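Local atomic coordinates of chitinase (Chromobacterium violaceum, PDB entry 4TXG), a protein that probably hydrolyses the glycosidic bonds of chitin through a family 18 glycoside hydrolase domain built on a TIM barrel. Residues F233-L236 / T237-K240. Sequence-based numbering, arbitrary orientation.
Sequences FNLL and TQYK. With CS (cesium ion), chain E.
Gln-238 reaches back one turn to Asn-234 on helix 231-242, which leads into barrel strand 247-253 of the family 18 TIM barrel. CB of Gln-238 lies 3.6 Å from the carbonyl oxygen of Leu-235. With CG beside the backbone N (chi1 -76°), the chain heads back over the preceding turn, and CG passes 3.4 Å from Asn-234 O. Beyond CG the chain is extended, and at CD the amide parts two ways. NE2 turns to Asn-234 OD1, a short but weak hydrogen bond: 2.8 Å, yet bent to 124° at the hydrogen, with the two amide planes almost perpendicular. The same nitrogen touches CD2 of Leu-235, and its stronger partner is Glu-222 O. Asn-234 is itself tied to the loop before the helix, OD1 taking the N-H of Asp-224 and ND2 giving to Tyr-229 O, so the weak amide pair sits inside a wider network that joins loop and helix.

In the backbone, the i to i+4 hydrogen bonds run in an unbroken series from Phe-233 O to Lys-240 N. The one from Tyr-239 N to Leu-235 O is nearly straight (165°), and that same oxygen meets the edge of the Tyr-239 ring, 3.2 Å from CD1. Back at the tip of Gln-238, the other branch of the amide, OE1, binds a cesium ion at 3.0 Å.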
ATOM      1  N   PHE A 233      11.299  21.152  -0.413  1.00  7.87           N
ATOM      2  CA  PHE A 233      11.524  20.874   1.005  1.00  7.73           C
ATOM      3  C   PHE A 233      11.418  22.143   1.857  1.00  7.87           C
ATOM      4  O   PHE A 233      10.926  22.112   2.983  1.00  7.84           O
ATOM      5  CB  PHE A 233      12.893  20.226   1.229  1.00  7.50           C
ATOM      6  CG  PHE A 233      12.973  18.763   0.798  1.00  7.24           C
ATOM      7  CD1 PHE A 233      11.926  18.148   0.134  1.00  8.82           C
ATOM      8  CD2 PHE A 233      14.119  18.023   1.067  1.00 10.22           C
ATOM      9  CE1 PHE A 233      12.018  16.812  -0.263  1.00  8.04           C
ATOM     10  CE2 PHE A 233      14.225  16.695   0.683  1.00  9.45           C
ATOM     11  CZ  PHE A 233      13.167  16.085   0.023  1.00  8.53           C
ATOM     12  N   ASN A 234      11.908  23.254   1.319  1.00  8.17           N
ATOM     13  CA  ASN A 234      11.807  24.538   2.013  1.00  8.42           C
ATOM     14  C   ASN A 234      10.332  24.882   2.291  1.00 10.35           C
ATOM     15  O   ASN A 234       9.959  25.244   3.415  1.00  8.94           O
ATOM     16  CB  ASN A 234      12.488  25.632   1.175  1.00  8.77           C
ATOM     17  CG  ASN A 234      12.580  26.966   1.900  1.00  9.73           C
ATOM     18  OD1 ASN A 234      11.562  27.586   2.216  1.00  9.49           O
ATOM     19  ND2 ASN A 234      13.805  27.429   2.135  1.00  9.21           N
ATOM     20  N   LEU A 235       9.492  24.757   1.270  1.00 10.09           N
ATOM     21  CA  LEU A 235       8.067  25.028   1.436  1.00  8.90           C
ATOM     22  C   LEU A 235       7.407  24.031   2.402  1.00  8.91           C
ATOM     23  O   LEU A 235       6.588  24.429   3.226  1.00 10.47           O
ATOM     24  CB  LEU A 235       7.360  25.016   0.072  1.00 11.68           C
ATOM     25  CG  LEU A 235       7.738  26.207  -0.825  1.00 12.51           C
ATOM     26  CD1 LEU A 235       7.028  26.169  -2.175  1.00 14.18           C
ATOM     27  CD2 LEU A 235       7.425  27.519  -0.103  1.00 14.50           C
ATOM     28  N   LEU A 236       7.770  22.752   2.326  1.00  8.33           N
ATOM     29  CA  LEU A 236       7.199  21.775   3.265  1.00  8.19           C
ATOM     30  C   LEU A 236       7.498  22.175   4.708  1.00  9.61           C
ATOM     31  O   LEU A 236       6.612  22.166   5.568  1.00  9.55           O
ATOM     32  CB  LEU A 236       7.734  20.360   2.989  1.00  9.29           C
ATOM     33  CG  LEU A 236       7.275  19.696   1.689  1.00  9.27           C
ATOM     34  CD1 LEU A 236       7.968  18.338   1.550  1.00 11.61           C
ATOM     35  CD2 LEU A 236       5.769  19.527   1.656  1.00  8.35           C
ATOM     36  N   THR A 237       8.740  22.567   4.966  1.00  8.17           N
ATOM     37  CA  THR A 237       9.134  22.958   6.320  1.00  9.04           C
ATOM     38  C   THR A 237       8.343  24.168   6.793  1.00  9.51           C
ATOM     39  O   THR A 237       7.871  24.220   7.937  1.00  8.99           O
ATOM     40  CB  THR A 237      10.640  23.254   6.380  1.00  8.31           C
ATOM     41  OG1 THR A 237      11.359  22.058   6.045  1.00  8.39           O
ATOM     42  CG2 THR A 237      11.050  23.704   7.786  1.00  9.49           C
ATOM     43  N   GLN A 238       8.183  25.138   5.901  1.00  8.89           N
ATOM     44  CA  GLN A 238       7.421  26.345   6.230  1.00 10.08           C
ATOM     45  C   GLN A 238       5.952  26.083   6.555  1.00 10.27           C
ATOM     46  O   GLN A 238       5.413  26.609   7.529  1.00 10.37           O
ATOM     47  CB  GLN A 238       7.492  27.327   5.077  1.00  9.89           C
ATOM     48  CG  GLN A 238       8.797  28.062   4.965  1.00 12.28           C
ATOM     49  CD  GLN A 238       8.693  29.149   3.935  1.00 13.09           C
ATOM     50  OE1 GLN A 238       8.205  30.237   4.228  1.00 17.49           O
ATOM     51  NE2 GLN A 238       9.108  28.852   2.706  1.00  9.71           N
ATOM     52  N   TYR A 239       5.291  25.298   5.714  1.00 10.98           N
ATOM     53  CA  TYR A 239       3.859  25.083   5.898  1.00  9.88           C
ATOM     54  C   TYR A 239       3.581  24.224   7.121  1.00 11.06           C
ATOM     55  O   TYR A 239       2.549  24.389   7.767  1.00 12.92           O
ATOM     56  CB  TYR A 239       3.231  24.475   4.642  1.00 11.09           C
ATOM     57  CG  TYR A 239       2.881  25.534   3.627  1.00 13.69           C
ATOM     58  CD1 TYR A 239       3.826  25.997   2.729  1.00 16.04           C
ATOM     59  CD2 TYR A 239       1.613  26.103   3.598  1.00 18.27           C
ATOM     60  CE1 TYR A 239       3.515  26.996   1.816  1.00 19.33           C
ATOM     61  CE2 TYR A 239       1.293  27.097   2.688  1.00 22.05           C
ATOM     62  CZ  TYR A 239       2.248  27.540   1.801  1.00 21.14           C
ATOM     63  OH  TYR A 239       1.930  28.535   0.896  1.00 20.57           O
ATOM     64  N   LYS A 240       4.503  23.330   7.463  1.00 10.63           N
ATOM     65  CA  LYS A 240       4.320  22.524   8.664  1.00 12.50           C
ATOM     66  C   LYS A 240       4.263  23.384   9.922  1.00 14.99           C
ATOM     67  O   LYS A 240       3.645  22.992  10.907  1.00 14.31           O
ATOM     68  CB  LYS A 240       5.425  21.471   8.794  1.00 11.40           C
ATOM     69  CG  LYS A 240       5.245  20.322   7.827  1.00 12.27           C
ATOM     70  CD  LYS A 240       5.676  19.002   8.430  1.00 24.45           C
ATOM     71  CE  LYS A 240       7.156  18.934   8.633  1.00 22.97           C
ATOM     72  NZ  LYS A 240       7.549  17.599   9.187  1.00 19.02           N
TER
HETATM   73 CS    CS E 804       8.845  33.057   3.625  1.00 94.38          CS